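Local coordinates for osmolarity sensor protein EnvZ (Escherichia coli, PDB 5XGA) that is a membrane-bound histidine kinase that probably senses changes in osmolarity through its periplasmic domain and relays them by phosphotransfer, at residues Y19-L24 and Q81-P86; R90-K95 and V99-T104. One frame throughout, in Å; residues are numbered along the deposited sequence.

Interaction 1: Y19-L24 and Q81-P86; sequences YEVRML and QQLGGP
R22 and L83 mark the place where the two backbones come nearest, their CA atoms 5.3 Å apart. Residues 19-24 are the last turn and a half of helix 10-24, with M23 N bonded to Y19 O and L24 N to E20 O. Residues 81-83 end helix 73-83, and at G84 the chain breaks out of the helix with phi at 78°, heading for strand 87-92. Between the segments the contact is van der Waals packing.

L83 carries the apolar part of the contact. Its CG stands anti to the carbonyl carbon (chi1 -59°), and CD2 reaches the flank of the other helix, where it rests 3.8 Å from V21 CG1. L83 CD2 also lies 3.7 Å from R22 N, so it packs against the backbone as well. Its sister CD1 comes within 3.9 Å of V21 CG1, and the valine methyl thus meets both branches of the leucine.

In this periplasmic sensor domain of helices and an antiparallel sheet the contact brings together the C-terminal ends of two helices distant in sequence. M25 and W105 add to the packing round L83, while L24 borders the pocket of the bound detergent CPS and its carbonyl oxygen accepts a hydrogen bond from R44 NH1.

R22 makes the rest of the contact. With CG anti to the backbone N (chi1 -169°) and the chain extended to NE, its aliphatic part runs past the end of helix 73-83. There R22 CD sits 3.2 Å from Q82 O and CG 3.6 Å from the same oxygen, so carbon, not the guanidinium, makes the close approach. The bent Q82 side chain brings its amide alongside the arginine, but R22 NH1 and Q82 OE1 remain 4.3 Å apart, too far for a direct bond.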
loop_
_atom_site.group_PDB
_atom_site.type_symbol
_atom_site.label_atom_id
_atom_site.label_comp_id
_atom_site.label_asym_id
_atom_site.label_seq_id
_atom_site.Cartn_x
_atom_site.Cartn_y
_atom_site.Cartn_z
ATOM N N TYR A 19 4.873 4.621 -2.776
ATOM C CA TYR A 19 6.320 4.784 -2.733
ATOM C C TYR A 19 6.977 3.783 -1.802
ATOM O O TYR A 19 7.970 3.154 -2.162
ATOM C CB TYR A 19 6.706 6.194 -2.302
ATOM C CG TYR A 19 8.174 6.426 -2.549
ATOM C CD1 TYR A 19 8.700 6.284 -3.827
ATOM C CD2 TYR A 19 9.046 6.738 -1.512
ATOM C CE1 TYR A 19 10.052 6.469 -4.078
ATOM C CE2 TYR A 19 10.406 6.930 -1.755
ATOM C CZ TYR A 19 10.899 6.788 -3.042
ATOM O OH TYR A 19 12.239 6.968 -3.306
ATOM N N GLU A 20 6.416 3.620 -0.608
ATOM C CA GLU A 20 6.983 2.697 0.369
ATOM C C GLU A 20 6.800 1.242 -0.048
ATOM O O GLU A 20 7.709 0.443 0.109
ATOM C CB GLU A 20 6.367 2.943 1.763
ATOM C CG GLU A 20 6.536 4.380 2.226
ATOM C CD GLU A 20 6.392 4.562 3.732
ATOM O OE1 GLU A 20 6.213 3.559 4.453
ATOM O OE2 GLU A 20 6.477 5.716 4.198
ATOM N N VAL A 21 5.629 0.884 -0.580
ATOM C CA VAL A 21 5.451 -0.479 -1.068
ATOM C C VAL A 21 6.407 -0.780 -2.224
ATOM O O VAL A 21 6.895 -1.904 -2.366
ATOM C CB VAL A 21 4.025 -0.733 -1.513
ATOM C CG1 VAL A 21 3.944 -2.051 -2.281
ATOM C CG2 VAL A 21 3.119 -0.762 -0.290
ATOM N N ARG A 22 6.680 0.230 -3.037
ATOM C CA ARG A 22 7.625 0.068 -4.135
ATOM C C ARG A 22 8.993 -0.350 -3.578
ATOM O O ARG A 22 9.668 -1.223 -4.122
ATOM C CB ARG A 22 7.728 1.366 -4.935
ATOM C CG ARG A 22 8.484 1.222 -6.230
ATOM C CD ARG A 22 8.563 2.539 -6.964
ATOM N NE ARG A 22 9.663 2.518 -7.923
ATOM C CZ ARG A 22 10.236 3.608 -8.420
ATOM N NH1 ARG A 22 9.807 4.809 -8.056
ATOM N NH2 ARG A 22 11.241 3.494 -9.280
ATOM N N MET A 23 9.380 0.256 -2.459
ATOM C CA MET A 23 10.631 -0.089 -1.795
ATOM C C MET A 23 10.561 -1.457 -1.120
ATOM O O MET A 23 11.545 -2.191 -1.112
ATOM C CB MET A 23 11.006 0.989 -0.768
ATOM C CG MET A 23 11.790 2.174 -1.330
ATOM S SD MET A 23 12.057 3.468 -0.076
ATOM C CE MET A 23 10.410 4.153 0.028
ATOM N N LEU A 24 9.401 -1.808 -0.556
ATOM C CA LEU A 24 9.214 -3.140 0.003
ATOM C C LEU A 24 9.533 -4.186 -1.024
ATOM O O LEU A 24 10.044 -5.263 -0.711
ATOM C CB LEU A 24 7.783 -3.353 0.464
ATOM C CG LEU A 24 7.476 -2.984 1.892
ATOM C CD1 LEU A 24 6.038 -3.378 2.135
ATOM C CD2 LEU A 24 8.460 -3.725 2.812
ATOM N N GLN A 81 0.812 2.520 -11.444
ATOM C CA GLN A 81 1.899 3.240 -12.103
ATOM C C GLN A 81 3.164 3.296 -11.255
ATOM O O GLN A 81 4.263 3.203 -11.784
ATOM C CB GLN A 81 1.455 4.658 -12.455
ATOM C CG GLN A 81 1.860 5.099 -13.844
ATOM C CD GLN A 81 0.799 5.957 -14.497
ATOM O OE1 GLN A 81 -0.056 6.533 -13.817
ATOM N NE2 GLN A 81 0.836 6.039 -15.825
ATOM N N GLN A 82 3.019 3.460 -9.943
ATOM C CA GLN A 82 4.182 3.549 -9.062
ATOM C C GLN A 82 4.796 2.186 -8.810
ATOM O O GLN A 82 6.015 2.041 -8.766
ATOM C CB GLN A 82 3.807 4.195 -7.725
ATOM C CG GLN A 82 3.581 5.682 -7.795
ATOM C CD GLN A 82 4.833 6.440 -8.184
ATOM O OE1 GLN A 82 5.864 6.374 -7.502
ATOM N NE2 GLN A 82 4.749 7.165 -9.294
ATOM N N LEU A 83 3.953 1.179 -8.623
ATOM C CA LEU A 83 4.458 -0.166 -8.349
ATOM C C LEU A 83 4.926 -0.840 -9.620
ATOM O O LEU A 83 5.662 -1.826 -9.568
ATOM C CB LEU A 83 3.391 -1.040 -7.682
ATOM C CG LEU A 83 2.833 -0.528 -6.350
ATOM C CD1 LEU A 83 2.042 -1.628 -5.648
ATOM C CD2 LEU A 83 3.947 0.007 -5.450
ATOM N N GLY A 84 4.466 -0.330 -10.759
ATOM C CA GLY A 84 4.898 -0.831 -12.057
ATOM C C GLY A 84 4.269 -2.137 -12.505
ATOM O O GLY A 84 4.901 -2.926 -13.211
ATOM N N GLY A 85 3.024 -2.367 -12.108
ATOM C CA GLY A 85 2.299 -3.567 -12.493
ATOM C C GLY A 85 0.832 -3.440 -12.126
ATOM O O GLY A 85 0.474 -2.540 -11.367
ATOM N N PRO A 86 -0.025 -4.331 -12.669
ATOM C CA PRO A 86 -1.472 -4.257 -12.429
ATOM C C PRO A 86 -1.817 -4.348 -10.953
ATOM O O PRO A 86 -1.393 -5.277 -10.249
ATOM C CB PRO A 86 -2.019 -5.469 -13.190
ATOM C CG PRO A 86 -1.027 -5.682 -14.291
ATOM C CD PRO A 86 0.308 -5.364 -13.665
#

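Interaction 2: R90-K95 and V99-T104; sequences RVEVNK and VVWLKT. With CPS (3-[(3-cholamidopropyl)dimethylammonio]-1-propanesulfonate), chain B.
R90-E92 and V99-W101 are the paired parts of strands 87-92 and 99-104, an antiparallel beta hairpin in the domain's five-stranded sheet, where 99-104 is the central strand and 87-92 its neighbour. The short strand segments run at 153° to each other. R90 with W101 and E92 with V99 are hydrogen-bonded pairs, tied by W101 N to R90 O at 2.8 Å and E92 N to V99 O at 2.9 Å, each with its return bond; V91 with V100 is the non-hydrogen-bonded pair between them.

On the face carrying E92, V99 and W101, a side-chain bond adds to these. W101 NE1 donates to E92 OE2 at 2.9 Å, the oxygen lying in the indole plane at its edge, and the carboxylate and ring planes are only 17° apart, nearly coplanar. E92 gets there with CG anti to the backbone N (chi1 166°) and the chain extended beyond, passing V99 CB, 3.9 Å from OE2. Y56 meets the indole edge-to-face. A phenylalanine in place of W101 would probably leave the buried E92 carboxylate without this N-H partner and free to turn.

V91 and V100, on the opposite face, put their CG2 methyls 4.4 Å apart. R90 turns its polar end away to a salt bridge with E88. Farther along strand 99-104, T104 OG1 shares a 2.6 Å hydrogen bond with CPS O2 and also accepts from L106 N.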
loop_
_atom_site.group_PDB
_atom_site.type_symbol
_atom_site.label_atom_id
_atom_site.label_comp_id
_atom_site.label_asym_id
_atom_site.label_seq_id
_atom_site.Cartn_x
_atom_site.Cartn_y
_atom_site.Cartn_z
ATOM N N ARG A 90 -8.739 -0.850 -3.028
ATOM C CA ARG A 90 -10.096 -0.639 -2.532
ATOM C C ARG A 90 -10.026 0.074 -1.197
ATOM O O ARG A 90 -9.061 -0.111 -0.441
ATOM C CB ARG A 90 -10.839 -1.968 -2.398
ATOM C CG ARG A 90 -11.019 -2.702 -3.709
ATOM C CD ARG A 90 -12.043 -3.815 -3.591
ATOM N NE ARG A 90 -11.865 -4.769 -4.677
ATOM C CZ ARG A 90 -12.282 -6.027 -4.640
ATOM N NH1 ARG A 90 -12.915 -6.478 -3.565
ATOM N NH2 ARG A 90 -12.059 -6.831 -5.671
ATOM N N VAL A 91 -11.021 0.902 -0.892
ATOM C CA VAL A 91 -10.981 1.630 0.374
ATOM C C VAL A 91 -12.245 1.419 1.183
ATOM O O VAL A 91 -13.369 1.607 0.695
ATOM C CB VAL A 91 -10.778 3.141 0.186
ATOM C CG1 VAL A 91 -10.682 3.828 1.561
ATOM C CG2 VAL A 91 -9.517 3.419 -0.641
ATOM N N GLU A 92 -12.023 1.023 2.427
ATOM C CA GLU A 92 -13.076 0.823 3.405
ATOM C C GLU A 92 -13.165 2.107 4.196
ATOM O O GLU A 92 -12.313 2.393 5.047
ATOM C CB GLU A 92 -12.749 -0.393 4.280
ATOM C CG GLU A 92 -13.535 -0.562 5.542
ATOM C CD GLU A 92 -13.054 -1.768 6.323
ATOM O OE1 GLU A 92 -13.663 -2.102 7.354
ATOM O OE2 GLU A 92 -12.051 -2.387 5.897
ATOM N N VAL A 93 -14.161 2.918 3.859
ATOM C CA VAL A 93 -14.303 4.227 4.478
ATOM C C VAL A 93 -15.155 4.094 5.726
ATOM O O VAL A 93 -15.447 5.078 6.406
ATOM C CB VAL A 93 -14.903 5.255 3.508
ATOM C CG1 VAL A 93 -13.851 5.679 2.484
ATOM C CG2 VAL A 93 -16.137 4.682 2.820
ATOM N N ASN A 94 -15.542 2.857 6.019
ATOM C CA ASN A 94 -16.081 2.519 7.327
ATOM C C ASN A 94 -14.961 2.650 8.351
ATOM O O ASN A 94 -13.792 2.815 7.981
ATOM C CB ASN A 94 -16.671 1.099 7.348
ATOM C CG ASN A 94 -16.676 0.433 5.972
ATOM O OD1 ASN A 94 -16.575 1.096 4.935
ATOM N ND2 ASN A 94 -16.803 -0.891 5.964
ATOM N N LYS A 95 -15.317 2.575 9.632
ATOM C CA LYS A 95 -14.360 2.766 10.720
ATOM C C LYS A 95 -13.928 4.234 10.766
ATOM O O LYS A 95 -12.999 4.601 11.489
ATOM C CB LYS A 95 -13.145 1.842 10.555
ATOM C CG LYS A 95 -13.498 0.369 10.376
ATOM C CD LYS A 95 -12.373 -0.408 9.694
ATOM C CE LYS A 95 -11.452 -1.083 10.704
ATOM N NZ LYS A 95 -10.775 -0.107 11.599
ATOM N N VAL A 99 -9.427 2.474 5.673
ATOM C CA VAL A 99 -8.549 1.322 5.599
ATOM C C VAL A 99 -8.342 0.978 4.127
ATOM O O VAL A 99 -9.310 0.770 3.392
ATOM C CB VAL A 99 -9.129 0.128 6.365
ATOM C CG1 VAL A 99 -8.237 -1.103 6.209
ATOM C CG2 VAL A 99 -9.286 0.481 7.828
ATOM N N VAL A 100 -7.088 0.952 3.683
ATOM C CA VAL A 100 -6.794 0.636 2.288
ATOM C C VAL A 100 -6.575 -0.861 2.133
ATOM O O VAL A 100 -5.899 -1.496 2.954
ATOM C CB VAL A 100 -5.554 1.399 1.769
ATOM C CG1 VAL A 100 -5.123 0.861 0.389
ATOM C CG2 VAL A 100 -5.841 2.896 1.715
ATOM N N TRP A 101 -7.200 -1.424 1.108
ATOM C CA TRP A 101 -7.023 -2.820 0.750
ATOM C C TRP A 101 -6.356 -2.852 -0.622
ATOM O O TRP A 101 -6.842 -2.220 -1.552
ATOM C CB TRP A 101 -8.365 -3.559 0.725
ATOM C CG TRP A 101 -8.963 -3.753 2.088
ATOM C CD1 TRP A 101 -9.778 -2.888 2.766
ATOM C CD2 TRP A 101 -8.789 -4.892 2.936
ATOM N NE1 TRP A 101 -10.112 -3.417 3.992
ATOM C CE2 TRP A 101 -9.521 -4.652 4.115
ATOM C CE3 TRP A 101 -8.083 -6.095 2.810
ATOM C CZ2 TRP A 101 -9.567 -5.571 5.162
ATOM C CZ3 TRP A 101 -8.129 -7.007 3.847
ATOM C CH2 TRP A 101 -8.864 -6.741 5.012
ATOM N N LEU A 102 -5.245 -3.577 -0.721
ATOM C CA LEU A 102 -4.376 -3.548 -1.888
ATOM C C LEU A 102 -4.081 -4.970 -2.349
ATOM O O LEU A 102 -3.746 -5.831 -1.534
ATOM C CB LEU A 102 -3.063 -2.813 -1.554
ATOM C CG LEU A 102 -1.911 -2.923 -2.543
ATOM C CD1 LEU A 102 -2.209 -2.136 -3.816
ATOM C CD2 LEU A 102 -0.609 -2.460 -1.926
ATOM N N LYS A 103 -4.231 -5.215 -3.650
ATOM C CA LYS A 103 -3.806 -6.465 -4.253
ATOM C C LYS A 103 -2.981 -6.141 -5.498
ATOM O O LYS A 103 -3.315 -5.213 -6.237
ATOM C CB LYS A 103 -5.017 -7.350 -4.601
ATOM C CG LYS A 103 -4.627 -8.689 -5.219
ATOM C CD LYS A 103 -5.804 -9.647 -5.341
ATOM C CE LYS A 103 -5.994 -10.468 -4.058
ATOM N NZ LYS A 103 -6.991 -11.563 -4.272
ATOM N N THR A 104 -1.891 -6.875 -5.714
ATOM C CA THR A 104 -1.043 -6.630 -6.887
ATOM C C THR A 104 -0.806 -7.883 -7.686
ATOM O O THR A 104 -1.060 -8.991 -7.215
ATOM C CB THR A 104 0.353 -6.073 -6.531
ATOM O OG1 THR A 104 1.221 -7.156 -6.158
ATOM C CG2 THR A 104 0.277 -5.009 -5.417
HETATM C C1 CPS B . 3.811 -6.241 -1.565
HETATM C C2 CPS B . 4.155 -7.400 -0.659
HETATM C C3 CPS B . 6.483 -7.526 -1.688
HETATM C C4 CPS B . 7.570 -8.409 -2.253
HETATM C C5 CPS B . 7.910 -9.525 -1.323
HETATM C C6 CPS B . 6.637 -10.263 -1.003
HETATM C C7 CPS B . 7.044 -11.497 -0.254
HETATM C C8 CPS B . 8.339 -11.851 -0.948
HETATM C C9 CPS B . 8.693 -10.694 -1.884
HETATM C C10 CPS B . 8.604 -8.908 -0.115
HETATM C C11 CPS B . 4.759 -6.810 0.594
HETATM C C12 CPS B . 3.054 -6.681 -2.803
HETATM C C13 CPS B . 1.774 -7.365 -2.397
HETATM C C14 CPS B . 2.129 -8.603 -1.589
HETATM C C15 CPS B . 2.893 -8.209 -0.349
HETATM C C16 CPS B . 3.163 -9.433 0.509
HETATM C C17 CPS B . 4.327 -10.277 -0.006
HETATM C C18 CPS B . 5.566 -9.420 -0.336
HETATM C C19 CPS B . 5.230 -8.287 -1.278
HETATM C C20 CPS B . 10.219 -10.557 -2.074
HETATM C C21 CPS B . 10.691 -9.291 -2.794
HETATM C C22 CPS B . 10.813 -11.795 -2.737
HETATM C C23 CPS B . 12.326 -11.930 -2.721
HETATM C C24 CPS B . 12.716 -13.403 -2.746
HETATM C C25 CPS B . 13.682 -15.323 -1.539
HETATM C C26 CPS B . 14.211 -15.735 -0.152
HETATM C C27 CPS B . 14.554 -17.229 -0.002
HETATM C C28 CPS B . 16.646 -16.975 1.114
HETATM C C29 CPS B . 14.640 -16.928 2.385
HETATM C C30 CPS B . 15.264 -19.011 1.431
HETATM N N1 CPS B . 13.265 -13.915 -1.642
HETATM N N2 CPS B . 15.301 -17.547 1.232
HETATM O O1 CPS B . 12.553 -14.102 -3.739
HETATM O O2 CPS B . 1.004 -7.642 -3.566
HETATM O O3 CPS B . 3.898 -11.095 -1.095
HETATM O O4 CPS B . 7.086 -8.968 -3.446
#

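Overall arrangement
Interactions 1 and 2 lie on opposite sides of the chain's centre, their centres about 16 Å apart, yet they touch. L83 CD1 of the helix end packs 3.8 Å from T104 CG2 of the strand, and helix 73-83 leads on through the turn at residues 84-86 into strand 87-92. Both interactions include a residue of the same CPS pocket, L24 and T104: the V21 side chain lies about 4 Å from this CPS by nearest atoms, and T104 with S107 grips it by hydrogen bonds. The detergent is thus bordered by the end of helix 10-24, by R44 of helix 41-51 and by T104, while the W101 side chain is about 12 Å from the other CPS, nearest atoms.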